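Local coordinates for uncharacterized protein YhfS (Escherichia coli, PDB 4J8L) that is of unknown function but carries covalently attached pyridoxal 5'-phosphate and belongs to the aminotransferase superfamily, with cysteine synthase activity only tentatively assigned, at residues Asp119-Ser124 and Pro147-Val152; Leu139-Arg144 and Leu168-Tyr173; Phe4-Leu9 and Met176-Ile181. One frame throughout, in Å; residues are numbered along the deposited sequence.

Interaction 1 (Asp119-Ser124 and Pro147-Val152)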
ATOM      1  N   ASP A 119      -1.104 -20.028   8.188  1.00 29.16           N
ATOM      2  CA  ASP A 119      -0.457 -19.764   6.904  1.00 27.97           C
ATOM      3  C   ASP A 119      -1.511 -19.518   5.818  1.00 26.67           C
ATOM      4  O   ASP A 119      -2.159 -20.459   5.368  1.00 29.78           O
ATOM      5  CB  ASP A 119       0.412 -20.971   6.527  1.00 29.28           C
ATOM      6  CG  ASP A 119       1.389 -20.674   5.402  1.00 32.78           C
ATOM      7  OD1 ASP A 119       1.296 -19.595   4.791  1.00 33.67           O
ATOM      8  OD2 ASP A 119       2.252 -21.538   5.126  1.00 34.80           O
ATOM      9  N   PHE A 120      -1.682 -18.267   5.391  1.00 25.78           N
ATOM     10  CA  PHE A 120      -2.665 -17.948   4.349  1.00 29.54           C
ATOM     11  C   PHE A 120      -2.324 -18.625   3.020  1.00 30.54           C
ATOM     12  O   PHE A 120      -3.148 -18.667   2.108  1.00 31.14           O
ATOM     13  CB  PHE A 120      -2.771 -16.434   4.114  1.00 28.60           C
ATOM     14  CG  PHE A 120      -3.456 -15.673   5.218  1.00 24.50           C
ATOM     15  CD1 PHE A 120      -3.917 -16.310   6.362  1.00 28.19           C
ATOM     16  CD2 PHE A 120      -3.651 -14.300   5.090  1.00 25.25           C
ATOM     17  CE1 PHE A 120      -4.547 -15.590   7.371  1.00 25.82           C
ATOM     18  CE2 PHE A 120      -4.278 -13.576   6.090  1.00 25.30           C
ATOM     19  CZ  PHE A 120      -4.727 -14.218   7.231  1.00 25.54           C
ATOM     20  N   ASN A 121      -1.102 -19.137   2.906  1.00 27.19           N
ATOM     21  CA  ASN A 121      -0.668 -19.808   1.686  1.00 30.08           C
ATOM     22  C   ASN A 121      -1.248 -21.214   1.602  1.00 34.00           C
ATOM     23  O   ASN A 121      -1.138 -21.881   0.573  1.00 40.70           O
ATOM     24  CB  ASN A 121       0.860 -19.863   1.608  1.00 31.36           C
ATOM     25  CG  ASN A 121       1.487 -18.492   1.461  1.00 33.04           C
ATOM     26  OD1 ASN A 121       1.108 -17.710   0.585  1.00 30.39           O
ATOM     27  ND2 ASN A 121       2.451 -18.189   2.325  1.00 33.76           N
ATOM     28  N   ASP A 122      -1.856 -21.656   2.700  1.00 29.88           N
ATOM     29  CA  ASP A 122      -2.497 -22.964   2.774  1.00 31.42           C
ATOM     30  C   ASP A 122      -3.969 -22.737   3.080  1.00 33.55           C
ATOM     31  O   ASP A 122      -4.347 -22.592   4.241  1.00 33.61           O
ATOM     32  CB  ASP A 122      -1.850 -23.792   3.890  1.00 33.65           C
ATOM     33  CG  ASP A 122      -2.388 -25.216   3.971  1.00 37.24           C
ATOM     34  OD1 ASP A 122      -3.416 -25.529   3.333  1.00 37.88           O
ATOM     35  OD2 ASP A 122      -1.776 -26.029   4.697  1.00 38.30           O
ATOM     36  N   LEU A 123      -4.797 -22.702   2.039  1.00 35.07           N
ATOM     37  CA  LEU A 123      -6.213 -22.400   2.206  1.00 33.10           C
ATOM     38  C   LEU A 123      -6.932 -23.447   3.058  1.00 31.77           C
ATOM     39  O   LEU A 123      -7.878 -23.126   3.775  1.00 39.87           O
ATOM     40  CB  LEU A 123      -6.904 -22.246   0.850  1.00 33.98           C
ATOM     41  CG  LEU A 123      -6.533 -20.993   0.060  1.00 35.77           C
ATOM     42  CD1 LEU A 123      -7.361 -20.894  -1.211  1.00 39.98           C
ATOM     43  CD2 LEU A 123      -6.729 -19.765   0.925  1.00 33.76           C
ATOM     44  N   SER A 124      -6.479 -24.693   2.977  1.00 35.76           N
ATOM     45  CA  SER A 124      -7.071 -25.765   3.769  1.00 40.23           C
ATOM     46  C   SER A 124      -6.850 -25.522   5.258  1.00 41.31           C
ATOM     47  O   SER A 124      -7.770 -25.678   6.066  1.00 39.66           O
ATOM     48  CB  SER A 124      -6.487 -27.119   3.364  1.00 44.23           C
ATOM     49  OG  SER A 124      -6.718 -27.377   1.990  1.00 49.02           O
ATOM     50  N   PRO A 147       9.137 -13.322   1.118  1.00 28.67           N
ATOM     51  CA  PRO A 147       9.326 -13.727  -0.283  1.00 29.53           C
ATOM     52  C   PRO A 147       8.464 -14.908  -0.710  1.00 30.63           C
ATOM     53  O   PRO A 147       8.017 -14.960  -1.856  1.00 28.01           O
ATOM     54  CB  PRO A 147      10.803 -14.130  -0.332  1.00 33.51           C
ATOM     55  CG  PRO A 147      11.439 -13.368   0.757  1.00 32.61           C
ATOM     56  CD  PRO A 147      10.419 -13.261   1.847  1.00 28.78           C
ATOM     57  N   GLN A 148       8.236 -15.844   0.204  1.00 26.81           N
ATOM     58  CA  GLN A 148       7.502 -17.062  -0.118  1.00 31.50           C
ATOM     59  C   GLN A 148       5.984 -16.894  -0.199  1.00 30.55           C
ATOM     60  O   GLN A 148       5.289 -17.832  -0.588  1.00 31.22           O
ATOM     61  CB  GLN A 148       7.825 -18.164   0.893  1.00 33.90           C
ATOM     62  CG  GLN A 148       7.420 -17.824   2.317  1.00 35.38           C
ATOM     63  CD  GLN A 148       8.575 -17.272   3.134  1.00 40.63           C
ATOM     64  OE1 GLN A 148       9.304 -16.382   2.683  1.00 34.61           O
ATOM     65  NE2 GLN A 148       8.759 -17.811   4.340  1.00 44.58           N
ATOM     66  N   ASP A 149       5.463 -15.725   0.172  1.00 26.67           N
ATOM     67  CA  ASP A 149       4.015 -15.523   0.145  1.00 26.95           C
ATOM     68  C   ASP A 149       3.482 -15.431  -1.283  1.00 26.65           C
ATOM     69  O   ASP A 149       3.910 -14.582  -2.073  1.00 24.88           O
ATOM     70  CB  ASP A 149       3.605 -14.284   0.942  1.00 25.04           C
ATOM     71  CG  ASP A 149       3.690 -14.496   2.442  1.00 24.65           C
ATOM     72  OD1 ASP A 149       3.818 -15.665   2.885  1.00 28.68           O
ATOM     73  OD2 ASP A 149       3.624 -13.486   3.178  1.00 23.66           O
ATOM     74  N   SER A 150       2.529 -16.301  -1.600  1.00 25.98           N
ATOM     75  CA  SER A 150       2.041 -16.441  -2.964  1.00 24.88           C
ATOM     76  C   SER A 150       0.527 -16.470  -3.020  1.00 27.41           C
ATOM     77  O   SER A 150      -0.049 -16.690  -4.078  1.00 27.41           O
ATOM     78  CB  SER A 150       2.576 -17.736  -3.578  1.00 26.58           C
ATOM     79  OG  SER A 150       2.090 -18.867  -2.871  1.00 31.71           O
ATOM     80  N   TYR A 151      -0.121 -16.254  -1.885  1.00 26.99           N
ATOM     81  CA  TYR A 151      -1.570 -16.364  -1.856  1.00 25.69           C
ATOM     82  C   TYR A 151      -2.281 -15.327  -2.719  1.00 26.79           C
ATOM     83  O   TYR A 151      -1.782 -14.216  -2.920  1.00 23.95           O
ATOM     84  CB  TYR A 151      -2.105 -16.363  -0.425  1.00 24.33           C
ATOM     85  CG  TYR A 151      -1.895 -15.102   0.401  1.00 23.94           C
ATOM     86  CD1 TYR A 151      -0.909 -15.049   1.377  1.00 22.96           C
ATOM     87  CD2 TYR A 151      -2.721 -13.995   0.250  1.00 22.69           C
ATOM     88  CE1 TYR A 151      -0.736 -13.931   2.162  1.00 22.49           C
ATOM     89  CE2 TYR A 151      -2.553 -12.861   1.033  1.00 22.33           C
ATOM     90  CZ  TYR A 151      -1.559 -12.839   1.989  1.00 21.83           C
ATOM     91  OH  TYR A 151      -1.383 -11.726   2.782  1.00 21.43           O
ATOM     92  N   VAL A 152      -3.434 -15.724  -3.248  1.00 26.13           N
ATOM     93  CA  VAL A 152      -4.291 -14.829  -4.018  1.00 22.79           C
ATOM     94  C   VAL A 152      -5.244 -14.140  -3.057  1.00 22.92           C
ATOM     95  O   VAL A 152      -6.005 -14.809  -2.354  1.00 24.76           O
ATOM     96  CB  VAL A 152      -5.100 -15.615  -5.066  1.00 25.54           C
ATOM     97  CG1 VAL A 152      -6.086 -14.693  -5.778  1.00 27.61           C
ATOM     98  CG2 VAL A 152      -4.163 -16.286  -6.059  1.00 29.72           C
TER
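Asp149 meets the amide of Asn121 through OD1, which takes ND2 at 2.9 Å. The oxygen lies nearly in the amide plane, and the donor arrives on its anti side, somewhat out of the carboxylate plane. Gln146 and His96 also bond to this OD1, so three partners share one oxygen. At Ser150 the backbone N gives an almost straight bond (169°) to Asn121 OD1 at 3.0 Å, from above the carbonyl plane; Tyr151 N adds a weak one. Gripped at both ends, the Asn121 amide is fixed in rotation. Tyr151 CG lies between the backbone N and the carbonyl carbon (chi1 64°), and the ring turns one face to Phe120. Phe120 CB sits over that face, displaced toward the rim, 3.6 Å from Tyr151 CD1, and the Phe120 ring comes edge-on to it in a T-shaped pair with planes 71° apart. The Tyr151 hydroxyl is bonded to Gln141 O. What presents Asn121 is local: Asp119 OD1 accepts its backbone N at 3.1 Å. The arrangement is an Asx turn within a type I turn, leading into helix 123-133 with Asp122 as N-cap, pinned to the loop before helix 153-162 in the aminotransferase-like domain.

Interaction 2 (Leu139-Arg144 and Leu168-Tyr173); sequences LVQHTR and LTDDNY
Leu139, Val140 and Gln141 run parallel to Leu168, Thr169 and Asp170, the short strand axes 4.7 Å apart and twisted by 27°. They are neighbours in a beta-alpha-beta crossover through helix 153-162 of the aminotransferase-like fold. Val140 N donates to Leu168 O, Asp170 N to Val140 O, and His142 N to Asp170 O, this last bond carrying the pairing just past the end of strand 137-141. Leu139 CD1 lies beside Leu168 CD2 at 3.7 Å, both residues facing helix 74-86, while Val140 and Thr169 face helix 153-162. Beyond the strands, His142 has CG anti to its backbone N (chi1 -162°). Its ND1 donates to Asp171 OD1 at 2.9 Å, the acceptor in the ring plane and using its anti lone pair, with ring and carboxylate 75° apart. Asp171 OD2 takes Thr169 OG1 at 2.7 Å, and Gly182 N and Ser190 OG also bond this carboxylate. An alanine at Asp171 would probably leave His142 ND1 without its acceptor and the imidazole freer to turn, and cost Thr169 OG1 one of its bonds. Where the two segments diverge, a water accepts from Thr143 N and donates to Asp170 O and, at 2.8 Å, to Asn172 O.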
ATOM      1  N   LEU A 139      -7.346  -9.842   9.499  1.00 19.08           N
ATOM      2  CA  LEU A 139      -6.615  -8.816   8.775  1.00 18.62           C
ATOM      3  C   LEU A 139      -5.780  -9.500   7.709  1.00 18.76           C
ATOM      4  O   LEU A 139      -5.077 -10.472   7.983  1.00 19.74           O
ATOM      5  CB  LEU A 139      -5.717  -8.011   9.720  1.00 19.71           C
ATOM      6  CG  LEU A 139      -4.911  -6.874   9.070  1.00 23.73           C
ATOM      7  CD1 LEU A 139      -4.891  -5.630   9.949  1.00 21.34           C
ATOM      8  CD2 LEU A 139      -3.488  -7.328   8.778  1.00 27.68           C
ATOM      9  N   VAL A 140      -5.856  -8.994   6.484  1.00 19.92           N
ATOM     10  CA  VAL A 140      -5.083  -9.579   5.398  1.00 18.96           C
ATOM     11  C   VAL A 140      -4.238  -8.497   4.748  1.00 20.26           C
ATOM     12  O   VAL A 140      -4.763  -7.465   4.329  1.00 19.00           O
ATOM     13  CB  VAL A 140      -5.991 -10.231   4.329  1.00 22.10           C
ATOM     14  CG1 VAL A 140      -5.148 -10.996   3.315  1.00 23.12           C
ATOM     15  CG2 VAL A 140      -7.033 -11.152   4.979  1.00 22.64           C
ATOM     16  N   GLN A 141      -2.926  -8.715   4.679  1.00 18.65           N
ATOM     17  CA  GLN A 141      -2.073  -7.742   3.999  1.00 15.77           C
ATOM     18  C   GLN A 141      -2.048  -8.038   2.508  1.00 16.07           C
ATOM     19  O   GLN A 141      -1.885  -9.183   2.092  1.00 18.48           O
ATOM     20  CB  GLN A 141      -0.651  -7.728   4.578  1.00 16.18           C
ATOM     21  CG  GLN A 141       0.226  -6.637   3.964  1.00 15.62           C
ATOM     22  CD  GLN A 141       1.521  -6.414   4.708  1.00 18.43           C
ATOM     23  OE1 GLN A 141       1.594  -6.586   5.927  1.00 19.95           O
ATOM     24  NE2 GLN A 141       2.560  -6.031   3.977  1.00 18.18           N
ATOM     25  N   HIS A 142      -2.208  -6.990   1.702  1.00 17.18           N
ATOM     26  CA  HIS A 142      -2.220  -7.139   0.253  1.00 15.92           C
ATOM     27  C   HIS A 142      -0.804  -7.384  -0.295  1.00 17.97           C
ATOM     28  O   HIS A 142      -0.558  -8.368  -0.999  1.00 18.70           O
ATOM     29  CB  HIS A 142      -2.869  -5.905  -0.393  1.00 15.35           C
ATOM     30  CG  HIS A 142      -3.309  -6.125  -1.809  1.00 16.52           C
ATOM     31  ND1 HIS A 142      -4.367  -5.444  -2.376  1.00 16.62           N
ATOM     32  CD2 HIS A 142      -2.830  -6.947  -2.776  1.00 17.91           C
ATOM     33  CE1 HIS A 142      -4.529  -5.844  -3.625  1.00 17.36           C
ATOM     34  NE2 HIS A 142      -3.607  -6.753  -3.893  1.00 17.46           N
ATOM     35  N   THR A 143       0.129  -6.492   0.028  1.00 17.67           N
ATOM     36  CA  THR A 143       1.512  -6.693  -0.395  1.00 16.77           C
ATOM     37  C   THR A 143       2.133  -7.878   0.339  1.00 17.64           C
ATOM     38  O   THR A 143       1.618  -8.330   1.359  1.00 18.90           O
ATOM     39  CB  THR A 143       2.387  -5.453  -0.160  1.00 18.45           C
ATOM     40  OG1 THR A 143       2.301  -5.050   1.213  1.00 18.04           O
ATOM     41  CG2 THR A 143       1.941  -4.315  -1.069  1.00 17.23           C
ATOM     42  N   ARG A 144       3.249  -8.356  -0.191  1.00 18.24           N
ATOM     43  CA  ARG A 144       3.935  -9.524   0.355  1.00 19.08           C
ATOM     44  C   ARG A 144       4.751  -9.221   1.611  1.00 21.18           C
ATOM     45  O   ARG A 144       5.586  -8.314   1.628  1.00 21.98           O
ATOM     46  CB  ARG A 144       4.848 -10.135  -0.709  1.00 20.33           C
ATOM     47  CG  ARG A 144       4.144 -10.520  -2.009  1.00 23.14           C
ATOM     48  CD  ARG A 144       2.959 -11.439  -1.749  1.00 20.62           C
ATOM     49  NE  ARG A 144       2.412 -12.006  -2.984  1.00 24.59           N
ATOM     50  CZ  ARG A 144       1.277 -12.697  -3.056  1.00 26.13           C
ATOM     51  NH1 ARG A 144       0.540 -12.891  -1.969  1.00 21.17           N
ATOM     52  NH2 ARG A 144       0.872 -13.189  -4.218  1.00 27.55           N
ATOM     53  N   LEU A 168     -10.585  -7.238   7.064  1.00 16.53           N
ATOM     54  CA  LEU A 168     -10.016  -5.953   6.675  1.00 17.01           C
ATOM     55  C   LEU A 168      -8.758  -6.199   5.863  1.00 18.93           C
ATOM     56  O   LEU A 168      -7.949  -7.053   6.217  1.00 18.49           O
ATOM     57  CB  LEU A 168      -9.658  -5.154   7.926  1.00 19.21           C
ATOM     58  CG  LEU A 168      -8.959  -3.805   7.765  1.00 15.85           C
ATOM     59  CD1 LEU A 168      -9.403  -2.896   8.891  1.00 20.25           C
ATOM     60  CD2 LEU A 168      -7.429  -3.946   7.770  1.00 16.81           C
ATOM     61  N   THR A 169      -8.577  -5.448   4.780  1.00 14.65           N
ATOM     62  CA  THR A 169      -7.322  -5.533   4.052  1.00 16.53           C
ATOM     63  C   THR A 169      -6.469  -4.287   4.234  1.00 17.24           C
ATOM     64  O   THR A 169      -6.965  -3.158   4.271  1.00 18.62           O
ATOM     65  CB  THR A 169      -7.523  -5.800   2.549  1.00 17.22           C
ATOM     66  OG1 THR A 169      -8.423  -4.825   2.005  1.00 17.82           O
ATOM     67  CG2 THR A 169      -8.084  -7.201   2.330  1.00 16.66           C
ATOM     68  N   ASP A 170      -5.168  -4.529   4.349  1.00 15.55           N
ATOM     69  CA  ASP A 170      -4.142  -3.500   4.359  1.00 14.46           C
ATOM     70  C   ASP A 170      -3.639  -3.442   2.924  1.00 13.87           C
ATOM     71  O   ASP A 170      -2.880  -4.301   2.489  1.00 17.92           O
ATOM     72  CB  ASP A 170      -3.030  -3.955   5.319  1.00 14.01           C
ATOM     73  CG  ASP A 170      -1.800  -3.047   5.307  1.00 15.26           C
ATOM     74  OD1 ASP A 170      -1.672  -2.166   4.434  1.00 15.74           O
ATOM     75  OD2 ASP A 170      -0.930  -3.243   6.179  1.00 15.17           O
ATOM     76  N   ASP A 171      -4.062  -2.421   2.186  1.00 15.41           N
ATOM     77  CA  ASP A 171      -3.813  -2.353   0.745  1.00 15.26           C
ATOM     78  C   ASP A 171      -2.676  -1.404   0.381  1.00 15.77           C
ATOM     79  O   ASP A 171      -2.492  -1.088  -0.799  1.00 16.73           O
ATOM     80  CB  ASP A 171      -5.088  -1.922   0.001  1.00 14.83           C
ATOM     81  CG  ASP A 171      -6.192  -2.965   0.081  1.00 19.64           C
ATOM     82  OD1 ASP A 171      -6.108  -3.966  -0.655  1.00 16.93           O
ATOM     83  OD2 ASP A 171      -7.144  -2.779   0.875  1.00 17.01           O
ATOM     84  N   ASN A 172      -1.925  -0.942   1.380  1.00 16.48           N
ATOM     85  CA  ASN A 172      -0.824  -0.018   1.110  1.00 14.65           C
ATOM     86  C   ASN A 172       0.156  -0.533   0.076  1.00 15.69           C
ATOM     87  O   ASN A 172       0.564  -1.696   0.127  1.00 18.10           O
ATOM     88  CB  ASN A 172      -0.081   0.348   2.392  1.00 15.00           C
ATOM     89  CG  ASN A 172      -0.917   1.219   3.290  1.00 16.72           C
ATOM     90  OD1 ASN A 172      -1.110   2.399   3.000  1.00 15.40           O
ATOM     91  ND2 ASN A 172      -1.458   0.636   4.361  1.00 17.90           N
ATOM     92  N   TYR A 173       0.494   0.355  -0.863  1.00 13.87           N
ATOM     93  CA  TYR A 173       1.435   0.085  -1.960  1.00 18.53           C
ATOM     94  C   TYR A 173       0.831  -0.804  -3.052  1.00 17.88           C
ATOM     95  O   TYR A 173       1.507  -1.168  -4.010  1.00 18.30           O
ATOM     96  CB  TYR A 173       2.734  -0.542  -1.454  1.00 18.42           C
ATOM     97  CG  TYR A 173       3.657   0.349  -0.658  1.00 14.68           C
ATOM     98  CD1 TYR A 173       3.909   1.667  -1.031  1.00 15.54           C
ATOM     99  CD2 TYR A 173       4.332  -0.153   0.450  1.00 15.05           C
ATOM    100  CE1 TYR A 173       4.792   2.457  -0.304  1.00 16.06           C
ATOM    101  CE2 TYR A 173       5.199   0.623   1.176  1.00 18.47           C
ATOM    102  CZ  TYR A 173       5.437   1.930   0.798  1.00 18.36           C
ATOM    103  OH  TYR A 173       6.324   2.692   1.536  1.00 17.86           O
TER
HETATM  104  O   HOH W   1      -0.351  -3.989   1.395  1.00 15.15           O

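Interaction 3 (Phe4-Leu9 and Met176-Ile181); sequences FPLQSL and MKVARI. With ACY (acetic acid), chain E.
Leu9 and Lys177 supply the direct polar link between these two irregular segments: Leu9 N donates to Lys177 O over 3.1 Å in a bent bond (139°), from above the carbonyl plane. Ser8 CA adds a C-H...O contact to the same oxygen. The Leu9 side chain is laid mainly against the opposing backbone, with CD2 also near Ala179 CB. Its CG, anti to the carbonyl carbon (chi1 -59°), comes close to Lys177 O. The two methyls divide: CD1 approaches Met176 O, and CD2 rests on Val178 C at 3.5 Å. An apolar side-chain contact lies nearer the N terminus, where Leu6 CB meets Val178 CG1 at 3.9 Å. Between these points a water donates to Gln7 O and accepts from Ala179 N, joining the backbones where they do not bond directly.

An acetic acid molecule, probably from the crystallisation liquor, extends the contact. Ser8 OG donates to its OXT at 2.6 Å, its methyl sits against Leu6 CB and Val178 CG1, and Lys177 CD lies 3.3 Å from its O.

Further out, the Lys177 ammonium forms a salt bridge with Glu310, and Ser8 OG is also bonded to Lys279 of strand 279-285. Leu6 and Val178 both lean on His142. Leu9 and selenomethionine Met176 pack on helix 11-28, while Met176, Lys177 and Ser8 touch the long helix 229-261, which places the contact between these two helices, next to strand 279-285 and the turn that follows strand 137-141.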
ATOM      1  N   PHE A   4       6.764 -13.912  -5.531  1.00 28.30           N
ATOM      2  CA  PHE A   4       5.471 -13.892  -6.203  1.00 27.82           C
ATOM      3  C   PHE A   4       4.887 -12.496  -6.119  1.00 26.54           C
ATOM      4  O   PHE A   4       3.937 -12.257  -5.372  1.00 27.19           O
ATOM      5  CB  PHE A   4       4.519 -14.893  -5.551  1.00 28.99           C
ATOM      6  CG  PHE A   4       5.048 -16.295  -5.523  1.00 29.26           C
ATOM      7  CD1 PHE A   4       4.808 -17.157  -6.579  1.00 35.27           C
ATOM      8  CD2 PHE A   4       5.798 -16.750  -4.448  1.00 30.57           C
ATOM      9  CE1 PHE A   4       5.294 -18.451  -6.557  1.00 39.56           C
ATOM     10  CE2 PHE A   4       6.287 -18.050  -4.420  1.00 37.61           C
ATOM     11  CZ  PHE A   4       6.036 -18.898  -5.476  1.00 38.17           C
ATOM     12  N   PRO A   5       5.461 -11.560  -6.888  1.00 22.85           N
ATOM     13  CA  PRO A   5       4.995 -10.173  -6.820  1.00 22.55           C
ATOM     14  C   PRO A   5       3.563 -10.005  -7.315  1.00 25.72           C
ATOM     15  O   PRO A   5       3.056 -10.834  -8.076  1.00 23.43           O
ATOM     16  CB  PRO A   5       5.972  -9.419  -7.732  1.00 26.07           C
ATOM     17  CG  PRO A   5       6.611 -10.455  -8.586  1.00 30.74           C
ATOM     18  CD  PRO A   5       6.610 -11.727  -7.797  1.00 28.39           C
ATOM     19  N   LEU A   6       2.915  -8.939  -6.859  1.00 21.23           N
ATOM     20  CA  LEU A   6       1.576  -8.602  -7.322  1.00 19.37           C
ATOM     21  C   LEU A   6       1.630  -8.278  -8.804  1.00 20.18           C
ATOM     22  O   LEU A   6       2.674  -7.876  -9.322  1.00 22.16           O
ATOM     23  CB  LEU A   6       1.038  -7.402  -6.545  1.00 18.71           C
ATOM     24  CG  LEU A   6       0.982  -7.605  -5.029  1.00 18.37           C
ATOM     25  CD1 LEU A   6       0.376  -6.363  -4.371  1.00 17.67           C
ATOM     26  CD2 LEU A   6       0.179  -8.846  -4.688  1.00 21.22           C
ATOM     27  N   GLN A   7       0.499  -8.449  -9.481  1.00 21.51           N
ATOM     28  CA  GLN A   7       0.413  -8.234 -10.921  1.00 19.05           C
ATOM     29  C   GLN A   7       0.168  -6.760 -11.249  1.00 20.52           C
ATOM     30  O   GLN A   7      -0.894  -6.218 -10.930  1.00 21.25           O
ATOM     31  CB  GLN A   7      -0.720  -9.097 -11.491  1.00 22.90           C
ATOM     32  CG  GLN A   7      -0.938  -8.946 -12.991  1.00 27.15           C
ATOM     33  CD  GLN A   7       0.218  -9.480 -13.812  1.00 44.50           C
ATOM     34  OE1 GLN A   7       0.785  -8.768 -14.642  1.00 56.86           O
ATOM     35  NE2 GLN A   7       0.567 -10.744 -13.595  1.00 46.04           N
ATOM     36  N   SER A   8       1.144  -6.119 -11.897  1.00 19.40           N
ATOM     37  CA  SER A   8       1.051  -4.698 -12.226  1.00 17.54           C
ATOM     38  C   SER A   8       0.042  -4.433 -13.340  1.00 19.11           C
ATOM     39  O   SER A   8      -0.153  -5.261 -14.230  1.00 22.63           O
ATOM     40  CB  SER A   8       2.414  -4.167 -12.682  1.00 19.49           C
ATOM     41  OG  SER A   8       3.418  -4.365 -11.700  1.00 20.19           O
ATOM     42  N   LEU A   9      -0.584  -3.264 -13.293  1.00 18.61           N
ATOM     43  CA  LEU A   9      -1.432  -2.827 -14.393  1.00 20.09           C
ATOM     44  C   LEU A   9      -0.583  -2.422 -15.588  1.00 19.36           C
ATOM     45  O   LEU A   9       0.501  -1.843 -15.433  1.00 20.67           O
ATOM     46  CB  LEU A   9      -2.310  -1.642 -13.972  1.00 17.48           C
ATOM     47  CG  LEU A   9      -3.257  -1.902 -12.792  1.00 20.07           C
ATOM     48  CD1 LEU A   9      -4.051  -0.645 -12.459  1.00 23.58           C
ATOM     49  CD2 LEU A   9      -4.195  -3.065 -13.089  1.00 20.80           C
HETATM   50  N   MSE A 176      -4.313   1.283  -6.849  1.00 14.78           N
HETATM   51  CA  MSE A 176      -4.071   1.834  -8.187  1.00 15.53           C
HETATM   52  C   MSE A 176      -2.918   1.176  -8.942  1.00 17.69           C
HETATM   53  O   MSE A 176      -2.520   1.655 -10.009  1.00 18.21           O
HETATM   54  CB  MSE A 176      -3.852   3.356  -8.156  1.00 18.31           C
HETATM   55  CG  MSE A 176      -5.082   4.154  -7.805  1.00 15.22           C
HETATM   56 SE   MSE A 176      -6.600   3.670  -8.965  0.75 24.17          SE
HETATM   57  CE  MSE A 176      -7.557   5.379  -8.950  1.00 17.61           C
ATOM     58  N   LYS A 177      -2.398   0.080  -8.403  1.00 16.49           N
ATOM     59  CA  LYS A 177      -1.295  -0.627  -9.042  1.00 17.49           C
ATOM     60  C   LYS A 177      -1.691  -2.045  -9.462  1.00 19.10           C
ATOM     61  O   LYS A 177      -0.974  -2.694 -10.230  1.00 18.27           O
ATOM     62  CB  LYS A 177      -0.098  -0.685  -8.098  1.00 17.78           C
ATOM     63  CG  LYS A 177       0.531   0.669  -7.821  1.00 21.06           C
ATOM     64  CD  LYS A 177       1.991   0.461  -7.457  1.00 32.80           C
ATOM     65  CE  LYS A 177       2.302   0.989  -6.092  1.00 29.97           C
ATOM     66  NZ  LYS A 177       3.598   0.435  -5.615  1.00 21.28           N
ATOM     67  N   VAL A 178      -2.816  -2.520  -8.932  1.00 16.00           N
ATOM     68  CA  VAL A 178      -3.368  -3.827  -9.282  1.00 17.61           C
ATOM     69  C   VAL A 178      -4.837  -3.701  -9.661  1.00 18.03           C
ATOM     70  O   VAL A 178      -5.461  -2.651  -9.458  1.00 18.45           O
ATOM     71  CB  VAL A 178      -3.240  -4.849  -8.125  1.00 16.80           C
ATOM     72  CG1 VAL A 178      -1.775  -5.002  -7.706  1.00 19.33           C
ATOM     73  CG2 VAL A 178      -4.093  -4.432  -6.933  1.00 17.85           C
ATOM     74  N   ALA A 179      -5.397  -4.768 -10.215  1.00 18.13           N
ATOM     75  CA  ALA A 179      -6.770  -4.709 -10.721  1.00 19.83           C
ATOM     76  C   ALA A 179      -7.817  -4.479  -9.626  1.00 20.34           C
ATOM     77  O   ALA A 179      -8.765  -3.705  -9.815  1.00 20.34           O
ATOM     78  CB  ALA A 179      -7.098  -5.966 -11.514  1.00 18.99           C
ATOM     79  N   ARG A 180      -7.664  -5.163  -8.494  1.00 20.12           N
ATOM     80  CA  ARG A 180      -8.663  -5.102  -7.428  1.00 18.21           C
ATOM     81  C   ARG A 180      -8.030  -4.994  -6.042  1.00 20.35           C
ATOM     82  O   ARG A 180      -7.224  -5.838  -5.663  1.00 19.22           O
ATOM     83  CB  ARG A 180      -9.562  -6.342  -7.469  1.00 20.35           C
ATOM     84  CG  ARG A 180     -10.432  -6.449  -8.728  1.00 20.56           C
ATOM     85  CD  ARG A 180     -11.534  -7.511  -8.562  1.00 24.09           C
ATOM     86  NE  ARG A 180     -10.993  -8.864  -8.438  1.00 28.20           N
ATOM     87  CZ  ARG A 180     -11.700  -9.925  -8.057  1.00 30.22           C
ATOM     88  NH1 ARG A 180     -12.985  -9.800  -7.751  1.00 29.65           N
ATOM     89  NH2 ARG A 180     -11.118 -11.113  -7.976  1.00 29.12           N
ATOM     90  N   ILE A 181      -8.399  -3.961  -5.288  1.00 17.89           N
ATOM     91  CA  ILE A 181      -8.023  -3.894  -3.879  1.00 16.03           C
ATOM     92  C   ILE A 181      -9.018  -4.699  -3.043  1.00 16.57           C
ATOM     93  O   ILE A 181     -10.008  -5.197  -3.572  1.00 17.49           O
ATOM     94  CB  ILE A 181      -7.879  -2.447  -3.360  1.00 15.96           C
ATOM     95  CG1 ILE A 181      -9.204  -1.688  -3.402  1.00 18.27           C
ATOM     96  CG2 ILE A 181      -6.861  -1.682  -4.204  1.00 19.29           C
ATOM     97  CD1 ILE A 181      -9.137  -0.347  -2.667  1.00 18.94           C
TER
HETATM   98  C   ACY E 404       2.930  -3.051  -8.571  1.00 24.43           C
HETATM   99  O   ACY E 404       3.332  -2.531  -7.506  1.00 27.72           O
HETATM  100  OXT ACY E 404       3.375  -2.742  -9.707  1.00 27.49           O
HETATM  101  CH3 ACY E 404       1.850  -4.092  -8.476  1.00 18.18           C
HETATM  102  O   HOH W   2      -3.506  -6.646 -11.342  1.00 22.44           O

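From the N terminus, residues 4-9 meet 176-181 in interaction 3, closing a loop with 166 residues between the segments that encloses the other two contacts. Inside it, interaction 1 opens at 119-124; interaction 2 opens at 139-144 before 147-152 closes the first, and closes only at 168-173, so the two cross. The crossing is physical too: Arg144, in interaction 2, bonds to Tyr151 O of interaction 1. Phe4 joins in, its ring on Ser150 and its carbonyl on Arg144. Turns after successive sheet strands are thereby tied to the N-terminal segment leading to helix 11-28.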